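Local coordinates for protein carbohydrate deacetylase Agd3 (Neosartorya fumigata, PDB 6NWZ) that probably removes acetyl groups from the exopolysaccharide galactosaminogalactan, a carbohydrate de-N-acetylation required for biofilm formation by the fungus, at residues R246-N251 and R533-L538; P490-R495 and G537-G542. All blocks are in the same frame, centred on the assembly; numbering follows the deposited sequence.

Contact 1: R246-N251 and R533-L538; sequences RRVNLN and RHLLGL. With ZN (zinc ion), chain I.
Val248 lays its two methyl groups over the C-terminal end of helix 520-536, CG1 against Leu535 and CG2 against Leu538 just past it. This is a loop packed on a Schellman-capped helix end: Leu538, with its positive phi of 62°, is the C-prime residue, and the chain turns there, with Leu538 N hydrogen-bonded to Leu535 O and Arg539 N to His534 O. The turn leaves the ends of both leucines against Val248. Val248 crosses both of them at about a right angle, its CG1 lying 4.0 Å from Leu535 CD2 and its CG2 3.9 Å from Leu538 CD2. Its chi1 of 174° sets CG1 anti to the backbone N, which divides the branches between the two leucines. Leu250 CD1 extends the apolar row more loosely, 4.5 Å from Leu535 CD1.

Arg246 and Arg247 send their charged ends elsewhere, Arg246 to Asp661 and Arg247 to Glu656 and Asp661; what meets the helix end is aliphatic carbon and backbone oxygen. Phe581 of helix 569-584 also packs on Val248. His534 of the same helical turn binds zinc through NE2 at 2.4 Å, with Asp530 as the other protein ligand. Back at the loop, the CD2 methyl of Leu535 rests 3.8 Å from the carbonyl oxygen of Asn249.

Contact 2: P490-R495 and G537-G542; sequences PRWATR and GLRHDG
Arg491 and Gly542 form a parallel beta bridge, their CA atoms 4.8 Å apart, and the strand pairing is secured by a nearly straight hydrogen bond from Trp492 N to Gly542 O, 2.8 Å long with an N-H...O angle of 173°. That same oxygen is approached by the side chain of Arg491, whose CG lies 3.4 Å from Gly542 O.

Most of the buried surface on the strand side belongs to Trp492. Its indole is nearly parallel to the carboxylate of Asp541, the planes being 5° apart, and the carboxylate lies to one face with OD2 3.3 Å above the ring plane, toward its rim. Farther out, CZ2 and CH2 of the indole sit over one face of the Arg539 guanidinium, toward its rim, with CH2 3.5 Å from NH2 and the two planes inclined at 45°. The Arg539 chain bends at chi2 and chi3, bringing the guanidinium to the ring. Its NH2 makes a long salt bridge with Asp541 OD2, which also accepts a hydrogen bond from Asn459. At the edge of the indole, in its plane, a water takes a weak hydrogen bond from NE1 and donates to the carbonyls of Arg539 and Asp541, tying the ring to the loop backbone. Pro490 crosses the Asp541 carboxylate, its CB 3.2 Å from OD2.

The arrangement belongs to the mixed, largely parallel sheet of the deacetylase domain, where strand 487-492 meets the start of strand 542-546 after the loop leaving helix 520-536. Phe601 of helix 594-607 packs against Pro490, His540 and Asp541, while strand 252-257, carrying Gln253 and the zinc ligand Asp255, receives the Arg491 guanidinium.

How the contacts relate
Contacts 1 and 2 follow one chain out of a helix and into a strand: they share Gly537 and Leu538, and their centres are about 8 Å apart. Farther along, His540 NE2 returns to the loop of contact 1, 2.8 Å from Arg247 O, a probable hydrogen bond. Both contacts also border the zinc bound by Asp530 and His534: the His534 ring stacks with Trp492, ND1 lying 3.3 Å from Trp492 CZ2. On the Arg491 side contact 2 adjoins Asp255, which with His546 binds a different zinc. Asp256, next in sequence, binds another zinc with His388 and His392, probably the catalytic metal.

Contact 1: R246-N251 and R533-L538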
loop_
_atom_site.group_PDB
_atom_site.type_symbol
_atom_site.label_atom_id
_atom_site.label_comp_id
_atom_site.label_asym_id
_atom_site.label_seq_id
_atom_site.Cartn_x
_atom_site.Cartn_y
_atom_site.Cartn_z
ATOM N N ARG A 246 -10.179 -0.048 -5.896
ATOM C CA ARG A 246 -9.670 -0.759 -4.722
ATOM C C ARG A 246 -8.787 -1.919 -5.167
ATOM O O ARG A 246 -9.294 -2.968 -5.581
ATOM C CB ARG A 246 -10.812 -1.276 -3.849
ATOM C CG ARG A 246 -10.330 -2.044 -2.627
ATOM C CD ARG A 246 -11.459 -2.825 -1.975
ATOM N NE ARG A 246 -11.747 -4.068 -2.686
ATOM C CZ ARG A 246 -12.875 -4.762 -2.560
ATOM N NH1 ARG A 246 -13.837 -4.333 -1.752
ATOM N NH2 ARG A 246 -13.047 -5.884 -3.246
ATOM N N ARG A 247 -7.472 -1.748 -5.046
ATOM C CA ARG A 247 -6.513 -2.791 -5.391
ATOM C C ARG A 247 -5.430 -2.849 -4.323
ATOM O O ARG A 247 -4.991 -1.811 -3.821
ATOM C CB ARG A 247 -5.902 -2.531 -6.777
ATOM C CG ARG A 247 -4.663 -3.357 -7.110
ATOM C CD ARG A 247 -4.983 -4.830 -7.304
ATOM N NE ARG A 247 -5.832 -5.054 -8.469
ATOM C CZ ARG A 247 -7.101 -5.444 -8.405
ATOM N NH1 ARG A 247 -7.672 -5.669 -7.228
ATOM N NH2 ARG A 247 -7.796 -5.619 -9.520
ATOM N N VAL A 248 -5.009 -4.062 -3.966
ATOM C CA VAL A 248 -3.907 -4.273 -3.032
ATOM C C VAL A 248 -2.788 -4.992 -3.771
ATOM O O VAL A 248 -2.979 -6.115 -4.256
ATOM C CB VAL A 248 -4.340 -5.070 -1.793
ATOM C CG1 VAL A 248 -3.129 -5.394 -0.924
ATOM C CG2 VAL A 248 -5.355 -4.287 -0.995
ATOM N N ASN A 249 -1.627 -4.349 -3.862
ATOM C CA ASN A 249 -0.458 -4.948 -4.492
ATOM C C ASN A 249 0.491 -5.466 -3.422
ATOM O O ASN A 249 0.719 -4.805 -2.405
ATOM C CB ASN A 249 0.275 -3.945 -5.390
ATOM C CG ASN A 249 -0.472 -3.645 -6.678
ATOM O OD1 ASN A 249 -0.706 -2.482 -7.013
ATOM N ND2 ASN A 249 -0.838 -4.691 -7.412
ATOM N N LEU A 250 1.048 -6.650 -3.658
ATOM C CA LEU A 250 2.037 -7.243 -2.762
ATOM C C LEU A 250 3.314 -7.486 -3.567
ATOM O O LEU A 250 3.498 -8.554 -4.156
ATOM C CB LEU A 250 1.514 -8.523 -2.134
ATOM C CG LEU A 250 2.459 -9.177 -1.130
ATOM C CD1 LEU A 250 2.764 -8.222 0.020
ATOM C CD2 LEU A 250 1.874 -10.490 -0.626
ATOM N N ASN A 251 4.194 -6.489 -3.586
ATOM C CA ASN A 251 5.468 -6.562 -4.288
ATOM C C ASN A 251 6.586 -6.720 -3.266
ATOM O O ASN A 251 6.774 -5.847 -2.412
ATOM C CB ASN A 251 5.695 -5.316 -5.140
ATOM C CG ASN A 251 4.587 -5.090 -6.146
ATOM O OD1 ASN A 251 3.796 -5.990 -6.426
ATOM N ND2 ASN A 251 4.530 -3.886 -6.703
ATOM N N ARG A 533 -1.722 -2.290 8.150
ATOM C CA ARG A 533 -2.021 -0.866 8.068
ATOM C C ARG A 533 -1.687 -0.312 6.689
ATOM O O ARG A 533 -2.420 0.527 6.153
ATOM C CB ARG A 533 -1.256 -0.114 9.155
ATOM C CG ARG A 533 -1.462 1.382 9.132
ATOM C CD ARG A 533 -0.774 2.050 10.310
ATOM N NE ARG A 533 0.687 2.001 10.245
ATOM C CZ ARG A 533 1.436 2.922 9.641
ATOM N NH1 ARG A 533 0.863 3.954 9.034
ATOM N NH2 ARG A 533 2.759 2.809 9.638
ATOM N N HIS A 534 -0.584 -0.774 6.096
ATOM C CA HIS A 534 -0.223 -0.346 4.748
ATOM C C HIS A 534 -1.180 -0.921 3.712
ATOM O O HIS A 534 -1.722 -0.187 2.877
ATOM C CB HIS A 534 1.213 -0.769 4.430
ATOM C CG HIS A 534 2.233 -0.202 5.366
ATOM N ND1 HIS A 534 2.107 1.044 5.939
ATOM C CD2 HIS A 534 3.397 -0.713 5.830
ATOM C CE1 HIS A 534 3.151 1.279 6.713
ATOM N NE2 HIS A 534 3.948 0.228 6.665
ATOM N N LEU A 535 -1.400 -2.240 3.758
ATOM C CA LEU A 535 -2.184 -2.905 2.723
ATOM C C LEU A 535 -3.658 -2.528 2.810
ATOM O O LEU A 535 -4.297 -2.262 1.784
ATOM C CB LEU A 535 -2.005 -4.421 2.827
ATOM C CG LEU A 535 -0.594 -4.951 2.557
ATOM C CD1 LEU A 535 -0.581 -6.472 2.467
ATOM C CD2 LEU A 535 -0.020 -4.331 1.295
ATOM N N LEU A 536 -4.220 -2.504 4.018
ATOM C CA LEU A 536 -5.604 -2.075 4.170
ATOM C C LEU A 536 -5.774 -0.573 3.952
ATOM O O LEU A 536 -6.907 -0.110 3.789
ATOM C CB LEU A 536 -6.130 -2.487 5.549
ATOM C CG LEU A 536 -6.185 -4.005 5.758
ATOM C CD1 LEU A 536 -6.701 -4.377 7.138
ATOM C CD2 LEU A 536 -7.048 -4.635 4.684
ATOM N N GLY A 537 -4.685 0.189 3.941
ATOM C CA GLY A 537 -4.705 1.575 3.530
ATOM C C GLY A 537 -4.513 1.775 2.043
ATOM O O GLY A 537 -4.395 2.918 1.590
ATOM N N LEU A 538 -4.467 0.683 1.275
ATOM C CA LEU A 538 -4.337 0.716 -0.183
ATOM C C LEU A 538 -3.029 1.369 -0.628
ATOM O O LEU A 538 -2.939 1.923 -1.726
ATOM C CB LEU A 538 -5.537 1.407 -0.839
ATOM C CG LEU A 538 -6.911 0.827 -0.494
ATOM C CD1 LEU A 538 -7.987 1.404 -1.409
ATOM C CD2 LEU A 538 -6.895 -0.695 -0.551
HETATM ZN ZN ZN I . 5.994 -0.488 7.671
#

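Contact 2: P490-R495 and G537-G542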
loop_
_atom_site.group_PDB
_atom_site.type_symbol
_atom_site.label_atom_id
_atom_site.label_comp_id
_atom_site.label_asym_id
_atom_site.label_seq_id
_atom_site.Cartn_x
_atom_site.Cartn_y
_atom_site.Cartn_z
ATOM N N PRO A 490 7.731 4.854 -3.686
ATOM C CA PRO A 490 7.953 4.489 -2.282
ATOM C C PRO A 490 8.149 2.991 -2.096
ATOM O O PRO A 490 7.726 2.167 -2.912
ATOM C CB PRO A 490 6.676 4.970 -1.586
ATOM C CG PRO A 490 5.644 5.003 -2.672
ATOM C CD PRO A 490 6.378 5.390 -3.918
ATOM N N ARG A 491 8.812 2.649 -0.989
ATOM C CA ARG A 491 9.051 1.263 -0.605
ATOM C C ARG A 491 9.184 1.176 0.908
ATOM O O ARG A 491 9.857 2.002 1.531
ATOM C CB ARG A 491 10.313 0.684 -1.261
ATOM C CG ARG A 491 10.487 -0.826 -1.055
ATOM C CD ARG A 491 11.550 -1.430 -1.981
ATOM N NE ARG A 491 12.910 -1.133 -1.541
ATOM C CZ ARG A 491 14.004 -1.733 -2.009
ATOM N NH1 ARG A 491 15.197 -1.393 -1.540
ATOM N NH2 ARG A 491 13.910 -2.677 -2.939
ATOM N N TRP A 492 8.557 0.158 1.483
ATOM C CA TRP A 492 8.589 -0.077 2.916
ATOM C C TRP A 492 9.807 -0.904 3.315
ATOM O O TRP A 492 10.260 -1.785 2.580
ATOM C CB TRP A 492 7.318 -0.799 3.368
ATOM C CG TRP A 492 6.054 -0.017 3.152
ATOM C CD1 TRP A 492 5.016 -0.344 2.325
ATOM C CD2 TRP A 492 5.695 1.223 3.774
ATOM N NE1 TRP A 492 4.033 0.614 2.398
ATOM C CE2 TRP A 492 4.426 1.586 3.281
ATOM C CE3 TRP A 492 6.323 2.059 4.703
ATOM C CZ2 TRP A 492 3.774 2.749 3.682
ATOM C CZ3 TRP A 492 5.673 3.214 5.100
ATOM C CH2 TRP A 492 4.413 3.547 4.589
ATOM N N ALA A 493 10.326 -0.611 4.502
ATOM C CA ALA A 493 11.358 -1.417 5.135
ATOM C C ALA A 493 10.731 -2.274 6.224
ATOM O O ALA A 493 9.703 -1.918 6.805
ATOM C CB ALA A 493 12.462 -0.542 5.729
ATOM N N THR A 494 11.353 -3.417 6.491
ATOM C CA THR A 494 10.850 -4.363 7.475
ATOM C C THR A 494 11.946 -4.671 8.483
ATOM O O THR A 494 13.120 -4.343 8.283
ATOM C CB THR A 494 10.365 -5.658 6.809
ATOM O OG1 THR A 494 11.478 -6.317 6.191
ATOM C CG2 THR A 494 9.324 -5.349 5.749
ATOM N N ARG A 495 11.548 -5.317 9.579
ATOM C CA ARG A 495 12.490 -5.806 10.579
ATOM C C ARG A 495 13.203 -7.080 10.143
ATOM O O ARG A 495 13.990 -7.633 10.923
ATOM C CB ARG A 495 11.766 -6.031 11.910
ATOM C CG ARG A 495 11.297 -4.738 12.557
ATOM C CD ARG A 495 10.205 -4.972 13.583
ATOM N NE ARG A 495 9.663 -3.712 14.085
ATOM C CZ ARG A 495 8.679 -3.035 13.500
ATOM N NH1 ARG A 495 8.120 -3.497 12.388
ATOM N NH2 ARG A 495 8.251 -1.897 14.027
ATOM N N GLY A 537 -4.685 0.189 3.941
ATOM C CA GLY A 537 -4.705 1.575 3.530
ATOM C C GLY A 537 -4.513 1.775 2.043
ATOM O O GLY A 537 -4.395 2.918 1.590
ATOM N N LEU A 538 -4.467 0.683 1.275
ATOM C CA LEU A 538 -4.337 0.716 -0.183
ATOM C C LEU A 538 -3.029 1.369 -0.628
ATOM O O LEU A 538 -2.939 1.923 -1.726
ATOM C CB LEU A 538 -5.537 1.407 -0.839
ATOM C CG LEU A 538 -6.911 0.827 -0.494
ATOM C CD1 LEU A 538 -7.987 1.404 -1.409
ATOM C CD2 LEU A 538 -6.895 -0.695 -0.551
ATOM N N ARG A 539 -2.004 1.299 0.216
ATOM C CA ARG A 539 -0.676 1.763 -0.158
ATOM C C ARG A 539 -0.030 0.730 -1.077
ATOM O O ARG A 539 0.223 -0.408 -0.663
ATOM C CB ARG A 539 0.171 2.000 1.090
ATOM C CG ARG A 539 -0.432 3.017 2.056
ATOM C CD ARG A 539 -0.286 4.438 1.536
ATOM N NE ARG A 539 1.101 4.882 1.610
ATOM C CZ ARG A 539 1.594 5.643 2.582
ATOM N NH1 ARG A 539 0.805 6.068 3.564
ATOM N NH2 ARG A 539 2.876 5.985 2.568
ATOM N N HIS A 540 0.224 1.121 -2.326
ATOM C CA HIS A 540 0.792 0.232 -3.331
ATOM C C HIS A 540 2.314 0.137 -3.264
ATOM O O HIS A 540 2.918 -0.431 -4.182
ATOM C CB HIS A 540 0.371 0.685 -4.732
ATOM C CG HIS A 540 -1.094 0.537 -4.998
ATOM N ND1 HIS A 540 -1.680 0.935 -6.180
ATOM C CD2 HIS A 540 -2.092 0.026 -4.238
ATOM C CE1 HIS A 540 -2.975 0.680 -6.135
ATOM N NE2 HIS A 540 -3.251 0.127 -4.968
ATOM N N ASP A 541 2.939 0.679 -2.219
ATOM C CA ASP A 541 4.388 0.611 -2.095
ATOM C C ASP A 541 4.840 -0.836 -1.947
ATOM O O ASP A 541 4.160 -1.664 -1.333
ATOM C CB ASP A 541 4.875 1.416 -0.884
ATOM C CG ASP A 541 4.051 2.663 -0.634
ATOM O OD1 ASP A 541 2.994 2.823 -1.280
ATOM O OD2 ASP A 541 4.463 3.482 0.216
ATOM N N GLY A 542 6.003 -1.139 -2.517
ATOM C CA GLY A 542 6.602 -2.444 -2.360
ATOM C C GLY A 542 7.329 -2.573 -1.036
ATOM O O GLY A 542 7.321 -1.676 -0.193
HETATM O O HOH W 1 2.256 -1.415 0.905
#